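Local atomic coordinates of HTH cro/C1-type domain-containing protein (Pseudomonas aeruginosa, PDB entry 4O8B), a protein that controls motility and biofilm formation by modulating the small RNA rsmZ, and as a transcriptional regulator probably binds promoter DNA through its helix-turn-helix domain. Residues Arg5-Ala8 and Ala9-Arg12; Cys66-Asp69 and Glu70-Glu73; Ser79-Thr82 and Pro83-Lys87; Phe92-Gln95 and Leu96-Ala99. All coordinates share one frame; numbering follows the deposited sequence.

Interaction 1. Residues Arg5-Ala8 and Ala9-Arg12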
ATOM      1  N   ARG A   5      -6.906  -6.671  -6.076  1.00 21.74           N
ATOM      2  CA  ARG A   5      -6.638  -5.240  -6.248  1.00 21.31           C
ATOM      3  C   ARG A   5      -6.172  -4.946  -7.668  1.00 20.83           C
ATOM      4  O   ARG A   5      -6.558  -3.940  -8.260  1.00 19.50           O
ATOM      5  CB  ARG A   5      -5.569  -4.790  -5.254  1.00 21.33           C
ATOM      6  CG  ARG A   5      -5.908  -5.101  -3.800  1.00 19.63           C
ATOM      7  CD  ARG A   5      -7.018  -4.204  -3.276  1.00 19.36           C
ATOM      8  NE  ARG A   5      -7.469  -4.627  -1.951  1.00 21.24           N
ATOM      9  CZ  ARG A   5      -8.660  -5.171  -1.704  1.00 20.82           C
ATOM     10  NH1 ARG A   5      -9.521  -5.369  -2.695  1.00 20.50           N
ATOM     11  NH2 ARG A   5      -8.971  -5.543  -0.470  1.00 20.45           N
ATOM     12  N   LEU A   6      -5.342  -5.829  -8.212  1.00 21.67           N
ATOM     13  CA  LEU A   6      -4.834  -5.661  -9.568  1.00 22.90           C
ATOM     14  C   LEU A   6      -5.970  -5.811 -10.574  1.00 22.53           C
ATOM     15  O   LEU A   6      -6.066  -5.057 -11.537  1.00 21.71           O
ATOM     16  CB  LEU A   6      -3.741  -6.693  -9.855  1.00 23.06           C
ATOM     17  CG  LEU A   6      -3.117  -6.672 -11.258  1.00 25.45           C
ATOM     18  CD1 LEU A   6      -2.291  -5.405 -11.448  1.00 27.49           C
ATOM     19  CD2 LEU A   6      -2.246  -7.903 -11.433  1.00 25.79           C
ATOM     20  N   LYS A   7      -6.839  -6.791 -10.342  1.00 24.18           N
ATOM     21  CA  LYS A   7      -7.970  -7.035 -11.222  1.00 24.87           C
ATOM     22  C   LYS A   7      -8.978  -5.899 -11.088  1.00 24.64           C
ATOM     23  O   LYS A   7      -9.494  -5.385 -12.089  1.00 25.49           O
ATOM     24  CB  LYS A   7      -8.647  -8.368 -10.870  1.00 25.44           C
ATOM     25  CG  LYS A   7      -9.628  -8.863 -11.930  1.00 28.26           C
ATOM     26  CD  LYS A   7     -10.331 -10.144 -11.491  1.00 30.38           C
ATOM     27  CE  LYS A   7      -9.360 -11.309 -11.347  1.00 30.84           C
ATOM     28  NZ  LYS A   7      -8.769 -11.717 -12.658  1.00 29.89           N
ATOM     29  N   ALA A   8      -9.256  -5.508  -9.847  1.00 23.09           N
ATOM     30  CA  ALA A   8     -10.202  -4.432  -9.567  1.00 21.24           C
ATOM     31  C   ALA A   8      -9.725  -3.121 -10.176  1.00 20.85           C
ATOM     32  O   ALA A   8     -10.530  -2.303 -10.617  1.00 21.45           O
ATOM     33  CB  ALA A   8     -10.377  -4.279  -8.064  1.00 19.57           C
ATOM     34  N   ALA A   9      -8.404  -2.923 -10.196  1.00 20.32           N
ATOM     35  CA  ALA A   9      -7.820  -1.707 -10.740  1.00 19.06           C
ATOM     36  C   ALA A   9      -7.819  -1.729 -12.264  1.00 19.92           C
ATOM     37  O   ALA A   9      -7.821  -0.673 -12.903  1.00 18.94           O
ATOM     38  CB  ALA A   9      -6.402  -1.542 -10.217  1.00 17.79           C
ATOM     39  N   ARG A  10      -7.808  -2.928 -12.849  1.00 20.65           N
ATOM     40  CA  ARG A  10      -7.816  -3.070 -14.295  1.00 21.96           C
ATOM     41  C   ARG A  10      -9.221  -2.899 -14.843  1.00 23.22           C
ATOM     42  O   ARG A  10      -9.406  -2.422 -15.967  1.00 25.37           O
ATOM     43  CB  ARG A  10      -7.249  -4.434 -14.697  1.00 21.74           C
ATOM     44  CG  ARG A  10      -7.471  -4.783 -16.161  1.00 22.48           C
ATOM     45  CD  ARG A  10      -6.676  -6.014 -16.576  1.00 24.34           C
ATOM     46  NE  ARG A  10      -7.210  -7.256 -16.014  1.00 25.39           N
ATOM     47  CZ  ARG A  10      -8.408  -7.759 -16.315  1.00 25.36           C
ATOM     48  NH1 ARG A  10      -9.209  -7.129 -17.168  1.00 24.28           N
ATOM     49  NH2 ARG A  10      -8.802  -8.899 -15.761  1.00 23.67           N
ATOM     50  N   ILE A  11     -10.212  -3.295 -14.055  1.00 23.57           N
ATOM     51  CA  ILE A  11     -11.605  -3.172 -14.462  1.00 24.35           C
ATOM     52  C   ILE A  11     -12.050  -1.718 -14.380  1.00 24.65           C
ATOM     53  O   ILE A  11     -12.765  -1.227 -15.251  1.00 24.23           O
ATOM     54  CB  ILE A  11     -12.536  -4.030 -13.570  1.00 24.51           C
ATOM     55  CG1 ILE A  11     -12.268  -5.515 -13.810  1.00 24.90           C
ATOM     56  CG2 ILE A  11     -13.991  -3.695 -13.864  1.00 23.58           C
ATOM     57  CD1 ILE A  11     -13.102  -6.434 -12.937  1.00 26.87           C
ATOM     58  N   ARG A  12     -11.619  -1.029 -13.322  1.00 25.46           N
ATOM     59  CA  ARG A  12     -11.976   0.371 -13.133  1.00 24.93           C
ATOM     60  C   ARG A  12     -11.393   1.231 -14.246  1.00 24.79           C
ATOM     61  O   ARG A  12     -12.012   2.199 -14.681  1.00 26.43           O
ATOM     62  CB  ARG A  12     -11.469   0.868 -11.777  1.00 25.51           C
ATOM     63  CG  ARG A  12     -11.721   2.358 -11.532  1.00 27.00           C
ATOM     64  CD  ARG A  12     -11.039   2.848 -10.266  1.00 29.48           C
ATOM     65  NE  ARG A  12     -11.705   2.388  -9.041  1.00 32.05           N
ATOM     66  CZ  ARG A  12     -12.856   2.875  -8.584  1.00 30.98           C
ATOM     67  NH1 ARG A  12     -13.481   3.844  -9.243  1.00 32.16           N
ATOM     68  NH2 ARG A  12     -13.380   2.400  -7.467  1.00 30.30           N
TER
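Arg5-Ala8 and Ala9-Arg12 are successive turns of helix 3-13, joined by backbone hydrogen bonds from Ala9 N to Arg5 O (2.9 Å), Ile11 N to Lys7 O (3.0 Å) and Arg12 N to Ala8 O (3.2 Å). Between them, Arg10 N divides itself between Leu6 O and Lys7 O, and both of those bonds are weak.

The side chains that meet along this helix are chiefly Lys7 and Arg10, which run side by side and point the same way. The aliphatic part of Lys7 does the touching: its CG lies 3.9 Å from Arg10 NH2, approaching the guanidinium obliquely. Lys7 is extended as far as chi2 and then bends at chi3 (-65°) and again at chi4, which brings NZ to 4.2 Å from Arg10 NH2. Both cations are anchored by the same acid, since Glu39 forms salt bridges to Lys7 NZ through OE2 and to Arg10 NE through OE1, while Arg10 NH1 also bonds to Tyr15 O. On the next position of the turn, Ile11 lays its CG1 3.3 Å from Lys7 O, beside the hydrogen bond made there. Leu6 and Ala9 serve the interior of the helix-turn-helix domain, where both touch Leu57 of helix 47-57.

The carboxylate of Glu39 thus gathers both cations, one oxygen to each. Its negative charge would be expected to favour the protonated lysine, and the pair fastens helix 3-13 to helix 28-39.

Interaction 2. Residues Cys66-Asp69 and Glu70-Glu73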
ATOM      1  N   CYS A  66      -2.930  -3.376  -0.566  1.00 22.67           N
ATOM      2  CA  CYS A  66      -3.821  -3.112   0.562  1.00 23.59           C
ATOM      3  C   CYS A  66      -4.828  -4.239   0.760  1.00 23.45           C
ATOM      4  O   CYS A  66      -5.907  -4.225   0.174  1.00 24.33           O
ATOM      5  CB  CYS A  66      -4.557  -1.790   0.343  1.00 23.80           C
ATOM      6  SG  CYS A  66      -5.885  -1.492   1.526  1.00 23.94           S
ATOM      7  N   PRO A  67      -4.490  -5.231   1.590  1.00 24.19           N
ATOM      8  CA  PRO A  67      -5.390  -6.363   1.846  1.00 24.79           C
ATOM      9  C   PRO A  67      -6.686  -5.977   2.566  1.00 24.80           C
ATOM     10  O   PRO A  67      -7.711  -6.634   2.394  1.00 22.93           O
ATOM     11  CB  PRO A  67      -4.525  -7.323   2.662  1.00 23.77           C
ATOM     12  CG  PRO A  67      -3.621  -6.395   3.407  1.00 25.22           C
ATOM     13  CD  PRO A  67      -3.230  -5.396   2.341  1.00 24.37           C
ATOM     14  N   GLU A  68      -6.636  -4.922   3.377  1.00 25.47           N
ATOM     15  CA  GLU A  68      -7.818  -4.471   4.095  1.00 26.72           C
ATOM     16  C   GLU A  68      -8.780  -3.794   3.133  1.00 27.80           C
ATOM     17  O   GLU A  68      -8.518  -2.696   2.651  1.00 27.83           O
ATOM     18  CB  GLU A  68      -7.440  -3.496   5.212  1.00 28.31           C
ATOM     19  CG  GLU A  68      -6.756  -4.120   6.425  1.00 30.85           C
ATOM     20  CD  GLU A  68      -5.269  -4.321   6.219  1.00 32.87           C
ATOM     21  OE1 GLU A  68      -4.634  -3.445   5.587  1.00 32.20           O
ATOM     22  OE2 GLU A  68      -4.721  -5.329   6.719  1.00 34.74           O
ATOM     23  N   ASP A  69      -9.902  -4.452   2.853  1.00 29.44           N
ATOM     24  CA  ASP A  69     -10.897  -3.910   1.921  1.00 30.83           C
ATOM     25  C   ASP A  69     -11.331  -2.481   2.230  1.00 30.35           C
ATOM     26  O   ASP A  69     -11.420  -1.654   1.323  1.00 29.43           O
ATOM     27  CB  ASP A  69     -12.122  -4.822   1.872  1.00 32.58           C
ATOM     28  CG  ASP A  69     -11.808  -6.208   1.330  1.00 35.92           C
ATOM     29  OD1 ASP A  69     -11.442  -6.318   0.139  1.00 36.96           O
ATOM     30  OD2 ASP A  69     -11.908  -7.188   2.103  1.00 37.29           O
ATOM     31  N   GLU A  70     -11.605  -2.179   3.496  1.00 30.65           N
ATOM     32  CA  GLU A  70     -12.032  -0.830   3.861  1.00 30.06           C
ATOM     33  C   GLU A  70     -10.978   0.228   3.552  1.00 27.68           C
ATOM     34  O   GLU A  70     -11.283   1.257   2.952  1.00 26.65           O
ATOM     35  CB  GLU A  70     -12.391  -0.747   5.353  1.00 33.09           C
ATOM     36  CG  GLU A  70     -13.851  -1.038   5.668  1.00 37.34           C
ATOM     37  CD  GLU A  70     -14.294  -0.375   6.962  1.00 39.82           C
ATOM     38  OE1 GLU A  70     -14.161   0.871   7.069  1.00 41.33           O
ATOM     39  OE2 GLU A  70     -14.780  -1.088   7.867  1.00 39.37           O
ATOM     40  N   LEU A  71      -9.744  -0.029   3.967  1.00 25.74           N
ATOM     41  CA  LEU A  71      -8.657   0.918   3.737  1.00 24.89           C
ATOM     42  C   LEU A  71      -8.414   1.156   2.250  1.00 23.58           C
ATOM     43  O   LEU A  71      -8.316   2.303   1.805  1.00 22.64           O
ATOM     44  CB  LEU A  71      -7.366   0.418   4.397  1.00 24.00           C
ATOM     45  CG  LEU A  71      -6.241   1.450   4.477  1.00 25.38           C
ATOM     46  CD1 LEU A  71      -6.764   2.721   5.128  1.00 25.40           C
ATOM     47  CD2 LEU A  71      -5.077   0.887   5.274  1.00 23.43           C
ATOM     48  N   ALA A  72      -8.313   0.075   1.492  1.00 22.29           N
ATOM     49  CA  ALA A  72      -8.085   0.172   0.051  1.00 22.83           C
ATOM     50  C   ALA A  72      -9.089   1.126  -0.575  1.00 22.66           C
ATOM     51  O   ALA A  72      -8.711   2.054  -1.299  1.00 21.66           O
ATOM     52  CB  ALA A  72      -8.213  -1.209  -0.591  1.00 23.51           C
ATOM     53  N   GLU A  73     -10.365   0.897  -0.286  1.00 22.06           N
ATOM     54  CA  GLU A  73     -11.425   1.740  -0.821  1.00 24.50           C
ATOM     55  C   GLU A  73     -11.157   3.200  -0.478  1.00 24.76           C
ATOM     56  O   GLU A  73     -11.410   4.092  -1.282  1.00 24.06           O
ATOM     57  CB  GLU A  73     -12.773   1.296  -0.235  1.00 26.47           C
ATOM     58  CG  GLU A  73     -13.973   1.689  -1.081  1.00 30.68           C
ATOM     59  CD  GLU A  73     -13.781   1.332  -2.546  1.00 32.30           C
ATOM     60  OE1 GLU A  73     -13.405   0.178  -2.840  1.00 32.16           O
ATOM     61  OE2 GLU A  73     -14.009   2.215  -3.407  1.00 32.83           O
TER
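Cys66 folds back against Leu71 and Ala72 across the start of helix 69-79, where Glu68 occupies the N-cap position. From the backbone outward, Cys66 CB comes first, lying 3.8 Å from Ala72 CB. SG then stands anti to the backbone N (chi1 170°), which turns the sulfur in under the first helical turn. There it packs on Leu71, 3.8 Å from CB and 4.2 Å from CG, as an apolar contact. The sulfur is also modelled too close to Ala72 N, so that approach is doubtful and no bond is inferred from it.

Beside the cysteine, Glu68 CB faces Leu71 CB at 4.0 Å, and Glu68 O accepts the hydrogen bond of Ala72 N, although the placing of that nitrogen is less sure. Asp69 OD1 forms a salt bridge with Arg5 of helix 3-13. The second subunit closes in on this corner too: its Ala62 packs on Cys66 and its Val78 on Leu71, so the start of the helix forms part of the dimer contact. One turn on, Glu73 N reaches Asp69 O at 3.2 Å in a nearly straight bond, 169° at the hydrogen.

Interaction 3. Residues Ser79-Thr82 and Pro83-Lys87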
ATOM      1  N   SER A  79      -7.134   9.541  -2.954  1.00 29.27           N
ATOM      2  CA  SER A  79      -6.253   9.804  -4.088  1.00 30.40           C
ATOM      3  C   SER A  79      -6.978  10.562  -5.196  1.00 30.31           C
ATOM      4  O   SER A  79      -6.374  11.371  -5.901  1.00 31.34           O
ATOM      5  CB  SER A  79      -5.705   8.490  -4.659  1.00 31.04           C
ATOM      6  OG  SER A  79      -4.757   7.912  -3.786  1.00 33.80           O
ATOM      7  N   SER A  80      -8.264  10.298  -5.346  1.00 30.26           N
ATOM      8  CA  SER A  80      -9.074  10.959  -6.364  1.00 31.95           C
ATOM      9  C   SER A  80      -9.516  12.354  -5.943  1.00 32.56           C
ATOM     10  O   SER A  80     -10.327  12.985  -6.622  1.00 33.36           O
ATOM     11  CB  SER A  80     -10.301  10.106  -6.695  1.00 32.23           C
ATOM     12  OG  SER A  80     -10.922   9.621  -5.517  1.00 34.08           O
ATOM     13  N   LEU A  81      -8.983  12.834  -4.825  1.00 33.00           N
ATOM     14  CA  LEU A  81      -9.333  14.155  -4.324  1.00 33.41           C
ATOM     15  C   LEU A  81      -8.433  15.241  -4.905  1.00 34.66           C
ATOM     16  O   LEU A  81      -7.239  15.028  -5.113  1.00 35.63           O
ATOM     17  CB  LEU A  81      -9.251  14.197  -2.796  1.00 33.53           C
ATOM     18  CG  LEU A  81     -10.352  13.498  -1.989  1.00 32.25           C
ATOM     19  CD1 LEU A  81     -10.117  13.755  -0.505  1.00 32.02           C
ATOM     20  CD2 LEU A  81     -11.713  14.025  -2.405  1.00 32.23           C
ATOM     21  N   THR A  82      -9.019  16.401  -5.161  1.00 35.44           N
ATOM     22  CA  THR A  82      -8.285  17.532  -5.710  1.00 36.08           C
ATOM     23  C   THR A  82      -7.446  18.162  -4.604  1.00 35.76           C
ATOM     24  O   THR A  82      -7.796  18.083  -3.428  1.00 35.81           O
ATOM     25  CB  THR A  82      -9.251  18.599  -6.279  1.00 37.46           C
ATOM     26  OG1 THR A  82      -8.498  19.692  -6.815  1.00 39.37           O
ATOM     27  CG2 THR A  82     -10.178  19.115  -5.185  1.00 36.49           C
ATOM     28  N   PRO A  83      -6.316  18.788  -4.973  1.00 36.00           N
ATOM     29  CA  PRO A  83      -5.432  19.425  -3.993  1.00 35.90           C
ATOM     30  C   PRO A  83      -6.185  20.230  -2.944  1.00 35.29           C
ATOM     31  O   PRO A  83      -5.847  20.198  -1.766  1.00 35.29           O
ATOM     32  CB  PRO A  83      -4.544  20.301  -4.872  1.00 36.95           C
ATOM     33  CG  PRO A  83      -4.380  19.451  -6.091  1.00 36.21           C
ATOM     34  CD  PRO A  83      -5.786  18.951  -6.341  1.00 35.30           C
ATOM     35  N   GLU A  84      -7.218  20.946  -3.375  1.00 36.07           N
ATOM     36  CA  GLU A  84      -8.002  21.757  -2.454  1.00 36.66           C
ATOM     37  C   GLU A  84      -8.771  20.901  -1.458  1.00 36.35           C
ATOM     38  O   GLU A  84      -8.831  21.220  -0.269  1.00 34.82           O
ATOM     39  CB  GLU A  84      -8.976  22.656  -3.226  1.00 38.57           C
ATOM     40  CG  GLU A  84      -9.540  23.783  -2.374  1.00 41.46           C
ATOM     41  CD  GLU A  84      -8.458  24.724  -1.875  1.00 42.76           C
ATOM     42  OE1 GLU A  84      -8.615  25.271  -0.760  1.00 44.06           O
ATOM     43  OE2 GLU A  84      -7.454  24.926  -2.596  1.00 43.31           O
ATOM     44  N   PHE A  85      -9.365  19.801  -1.937  1.00 36.13           N
ATOM     45  CA  PHE A  85     -10.116  18.910  -1.059  1.00 35.36           C
ATOM     46  C   PHE A  85      -9.196  18.073  -0.186  1.00 35.15           C
ATOM     47  O   PHE A  85      -9.544  17.715   0.940  1.00 34.11           O
ATOM     48  CB  PHE A  85     -11.020  17.979  -1.862  1.00 35.88           C
ATOM     49  CG  PHE A  85     -12.305  18.616  -2.316  1.00 36.34           C
ATOM     50  CD1 PHE A  85     -12.853  19.691  -1.623  1.00 36.53           C
ATOM     51  CD2 PHE A  85     -12.997  18.098  -3.409  1.00 37.10           C
ATOM     52  CE1 PHE A  85     -14.057  20.255  -2.022  1.00 37.80           C
ATOM     53  CE2 PHE A  85     -14.206  18.656  -3.816  1.00 37.67           C
ATOM     54  CZ  PHE A  85     -14.744  19.729  -3.117  1.00 38.53           C
ATOM     55  N   LYS A  86      -8.015  17.762  -0.714  1.00 34.59           N
ATOM     56  CA  LYS A  86      -7.046  16.954   0.011  1.00 35.07           C
ATOM     57  C   LYS A  86      -6.610  17.673   1.288  1.00 35.23           C
ATOM     58  O   LYS A  86      -6.283  17.039   2.291  1.00 35.39           O
ATOM     59  CB  LYS A  86      -5.839  16.665  -0.891  1.00 35.96           C
ATOM     60  CG  LYS A  86      -5.136  15.352  -0.602  1.00 36.79           C
ATOM     61  CD  LYS A  86      -4.194  14.955  -1.736  1.00 37.94           C
ATOM     62  CE  LYS A  86      -4.913  14.132  -2.802  1.00 38.19           C
ATOM     63  NZ  LYS A  86      -3.986  13.624  -3.858  1.00 37.53           N
ATOM     64  N   LYS A  87      -6.621  19.001   1.243  1.00 35.64           N
ATOM     65  CA  LYS A  87      -6.241  19.816   2.392  1.00 35.33           C
ATOM     66  C   LYS A  87      -7.331  19.735   3.448  1.00 34.71           C
ATOM     67  O   LYS A  87      -7.048  19.604   4.642  1.00 34.61           O
ATOM     68  CB  LYS A  87      -6.052  21.276   1.962  1.00 36.50           C
ATOM     69  CG  LYS A  87      -5.059  21.464   0.827  1.00 39.33           C
ATOM     70  CD  LYS A  87      -5.068  22.897   0.323  1.00 40.93           C
ATOM     71  CE  LYS A  87      -4.173  23.050  -0.897  1.00 41.92           C
ATOM     72  NZ  LYS A  87      -4.683  24.106  -1.819  1.00 41.97           N
TER
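Thr82 O is gripped by two backbone N-H groups of the helix that starts at Pro83. Lys86 N makes the stronger bond, at 2.7 Å with 156° at the hydrogen, and approaches nearly along the C=O axis (168°). Phe85 N, at 2.8 Å, adds a weak second bond to the same oxygen.

Thr82 holds the N-cap position of helix 83-99, but its side chain makes no capping bond. Its OG1 is anti to the backbone N (chi1 -180°) and lies against the Pro83 ring. The same torsion sets CG2 between the backbone N and the carbonyl carbon, where it reaches over to Phe85 and comes to 3.5 Å from CD2, oblique to the ring. Leu81 completes the apolar side of the turn: the side chains of Leu81 and Phe85 cross at about a right angle, with Leu81 CD2 4.1 Å from Phe85 CB. Gly101 of the second subunit packs on both Leu81 and Phe85. Lys86 runs back along the loop instead, bent at chi3, so that CE stands 3.4 Å from Leu81 O while NZ remains 3.8 Å from that oxygen. On the helix itself, Lys87 NZ forms a salt bridge to Glu84 OE2 at 3.0 Å, arriving from above the carboxylate plane.

The helix start therefore rests on a backbone carbonyl and on apolar contacts, and not on the threonine hydroxyl. Pro83 suits the first turn because it has no N-H to satisfy, and the Lys86 ammonium near Leu81 O probably adds a modest electrostatic attraction.

Interaction 4. Residues Phe92-Gln95 and Leu96-Ala99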
ATOM      1  N   PHE A  92      -9.502  17.667   8.712  1.00 28.96           N
ATOM      2  CA  PHE A  92     -10.545  16.954   9.436  1.00 27.97           C
ATOM      3  C   PHE A  92      -9.968  15.772  10.204  1.00 27.21           C
ATOM      4  O   PHE A  92     -10.303  15.557  11.371  1.00 27.80           O
ATOM      5  CB  PHE A  92     -11.615  16.458   8.458  1.00 28.26           C
ATOM      6  CG  PHE A  92     -12.799  15.824   9.128  1.00 28.68           C
ATOM      7  CD1 PHE A  92     -13.608  16.564   9.986  1.00 29.31           C
ATOM      8  CD2 PHE A  92     -13.103  14.487   8.901  1.00 28.61           C
ATOM      9  CE1 PHE A  92     -14.715  15.976  10.607  1.00 30.18           C
ATOM     10  CE2 PHE A  92     -14.204  13.891   9.517  1.00 29.62           C
ATOM     11  CZ  PHE A  92     -15.012  14.638  10.373  1.00 29.17           C
ATOM     12  N   ILE A  93      -9.102  15.004   9.546  1.00 25.09           N
ATOM     13  CA  ILE A  93      -8.487  13.839  10.177  1.00 23.97           C
ATOM     14  C   ILE A  93      -7.680  14.251  11.407  1.00 24.20           C
ATOM     15  O   ILE A  93      -7.795  13.634  12.468  1.00 20.88           O
ATOM     16  CB  ILE A  93      -7.560  13.098   9.196  1.00 22.98           C
ATOM     17  CG1 ILE A  93      -8.352  12.682   7.953  1.00 23.20           C
ATOM     18  CG2 ILE A  93      -6.966  11.863   9.869  1.00 23.47           C
ATOM     19  CD1 ILE A  93      -7.505  12.083   6.849  1.00 22.97           C
ATOM     20  N   GLU A  94      -6.866  15.299  11.263  1.00 25.86           N
ATOM     21  CA  GLU A  94      -6.067  15.791  12.371  1.00 27.66           C
ATOM     22  C   GLU A  94      -6.947  16.144  13.558  1.00 27.96           C
ATOM     23  O   GLU A  94      -6.623  15.828  14.705  1.00 29.10           O
ATOM     24  CB  GLU A  94      -5.257  17.024  11.958  1.00 30.25           C
ATOM     25  CG  GLU A  94      -3.913  16.715  11.317  1.00 33.77           C
ATOM     26  CD  GLU A  94      -3.110  15.698  12.105  1.00 36.16           C
ATOM     27  OE1 GLU A  94      -2.917  15.895  13.322  1.00 38.52           O
ATOM     28  OE2 GLU A  94      -2.677  14.687  11.504  1.00 37.38           O
ATOM     29  N   GLN A  95      -8.072  16.795  13.279  1.00 27.78           N
ATOM     30  CA  GLN A  95      -9.006  17.192  14.328  1.00 28.44           C
ATOM     31  C   GLN A  95      -9.506  15.968  15.081  1.00 28.59           C
ATOM     32  O   GLN A  95      -9.637  15.990  16.305  1.00 28.92           O
ATOM     33  CB  GLN A  95     -10.191  17.944  13.721  1.00 27.45           C
ATOM     34  CG  GLN A  95     -11.013  18.715  14.741  1.00 30.04           C
ATOM     35  CD  GLN A  95     -12.180  19.460  14.108  1.00 29.42           C
ATOM     36  OE1 GLN A  95     -11.991  20.298  13.229  1.00 31.31           O
ATOM     37  NE2 GLN A  95     -13.389  19.152  14.555  1.00 27.81           N
ATOM     38  N   LEU A  96      -9.792  14.898  14.340  1.00 29.44           N
ATOM     39  CA  LEU A  96     -10.282  13.661  14.948  1.00 30.58           C
ATOM     40  C   LEU A  96      -9.188  12.988  15.765  1.00 30.75           C
ATOM     41  O   LEU A  96      -9.411  12.607  16.910  1.00 30.64           O
ATOM     42  CB  LEU A  96     -10.790  12.711  13.864  1.00 32.54           C
ATOM     43  CG  LEU A  96     -11.950  13.229  13.000  1.00 34.45           C
ATOM     44  CD1 LEU A  96     -12.344  12.153  12.000  1.00 34.13           C
ATOM     45  CD2 LEU A  96     -13.140  13.600  13.877  1.00 34.03           C
ATOM     46  N   LEU A  97      -7.999  12.840  15.170  1.00 31.79           N
ATOM     47  CA  LEU A  97      -6.883  12.222  15.876  1.00 33.73           C
ATOM     48  C   LEU A  97      -6.608  12.996  17.158  1.00 35.56           C
ATOM     49  O   LEU A  97      -6.042  12.463  18.108  1.00 36.16           O
ATOM     50  CB  LEU A  97      -5.613  12.247  15.012  1.00 32.46           C
ATOM     51  CG  LEU A  97      -5.528  11.351  13.772  1.00 32.75           C
ATOM     52  CD1 LEU A  97      -4.221  11.626  13.063  1.00 30.58           C
ATOM     53  CD2 LEU A  97      -5.625   9.879  14.165  1.00 31.85           C
ATOM     54  N   ALA A  98      -7.016  14.270  17.168  1.00 37.02           N
ATOM     55  CA  ALA A  98      -6.819  15.134  18.328  1.00 38.19           C
ATOM     56  C   ALA A  98      -7.897  14.915  19.394  1.00 38.93           C
ATOM     57  O   ALA A  98      -7.641  15.134  20.576  1.00 38.87           O
ATOM     58  CB  ALA A  98      -6.780  16.585  17.896  1.00 38.37           C
ATOM     59  N   ALA A  99      -9.099  14.524  18.970  1.00 39.81           N
ATOM     60  CA  ALA A  99     -10.169  14.228  19.925  1.00 42.96           C
ATOM     61  C   ALA A  99      -9.540  12.981  20.498  1.00 44.88           C
ATOM     62  O   ALA A  99      -9.620  12.666  21.699  1.00 45.64           O
ATOM     63  CB  ALA A  99     -11.448  13.853  19.180  1.00 41.90           C
TER
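Phe92 and Leu96 meet one turn apart on helix 83-99, in a CH-pi contact made within the helix. The two side chains cross at a slant, with Leu96 CG over one face of the ring, 4.3 Å from its centroid and only 14° off the ring normal. Phe92 CG is anti to the backbone N (chi1 -174°), which sends the ring along the helix surface toward this leucine. Leu96 CD1 then settles toward the rim, 3.6 Å from Phe92 CE2.

Ile93 and Leu97 are oriented differently: they lie alongside each other and point the same way, with Ile93 CG2 4.2 Å from Leu97 CG. Glu94 crosses Leu97 at an angle, its OE2 3.8 Å from Leu97 CD1, and that oxygen is committed to a salt bridge with Lys77 of the second subunit. The second subunit meets this surface at further points: Phe92 meets Phe92 of that chain, Ile93 packs on its Leu89 and Leu97 on its Leu81. The helix thus presents aromatic and aliphatic side chains to its partner, with Glu94 among them to take the partner's lysine. Underneath, Leu97 N bonds to Ile93 O at 2.8 Å, almost linear at 174°.

The four contacts follow the chain in order and lead from the DNA-binding domain to the dimer contact. Interaction 1, on helix 3-13 within the helix-turn-helix domain, touches interaction 2 directly: the Arg5 guanidinium joins the two, its NE hydrogen-bonding to Cys66 O, with centres about 13 Å apart. Interactions 3 and 4 share helix 83-99 and lie about 17 Å apart between centres, without touching. Interaction 4 is farthest from interaction 1, at about 32 Å between centres. Interactions 2, 3 and 4 all meet the second subunit, whereas interaction 1 does not, which is consistent with a regulator paired through its last two helices and the loop leading into them.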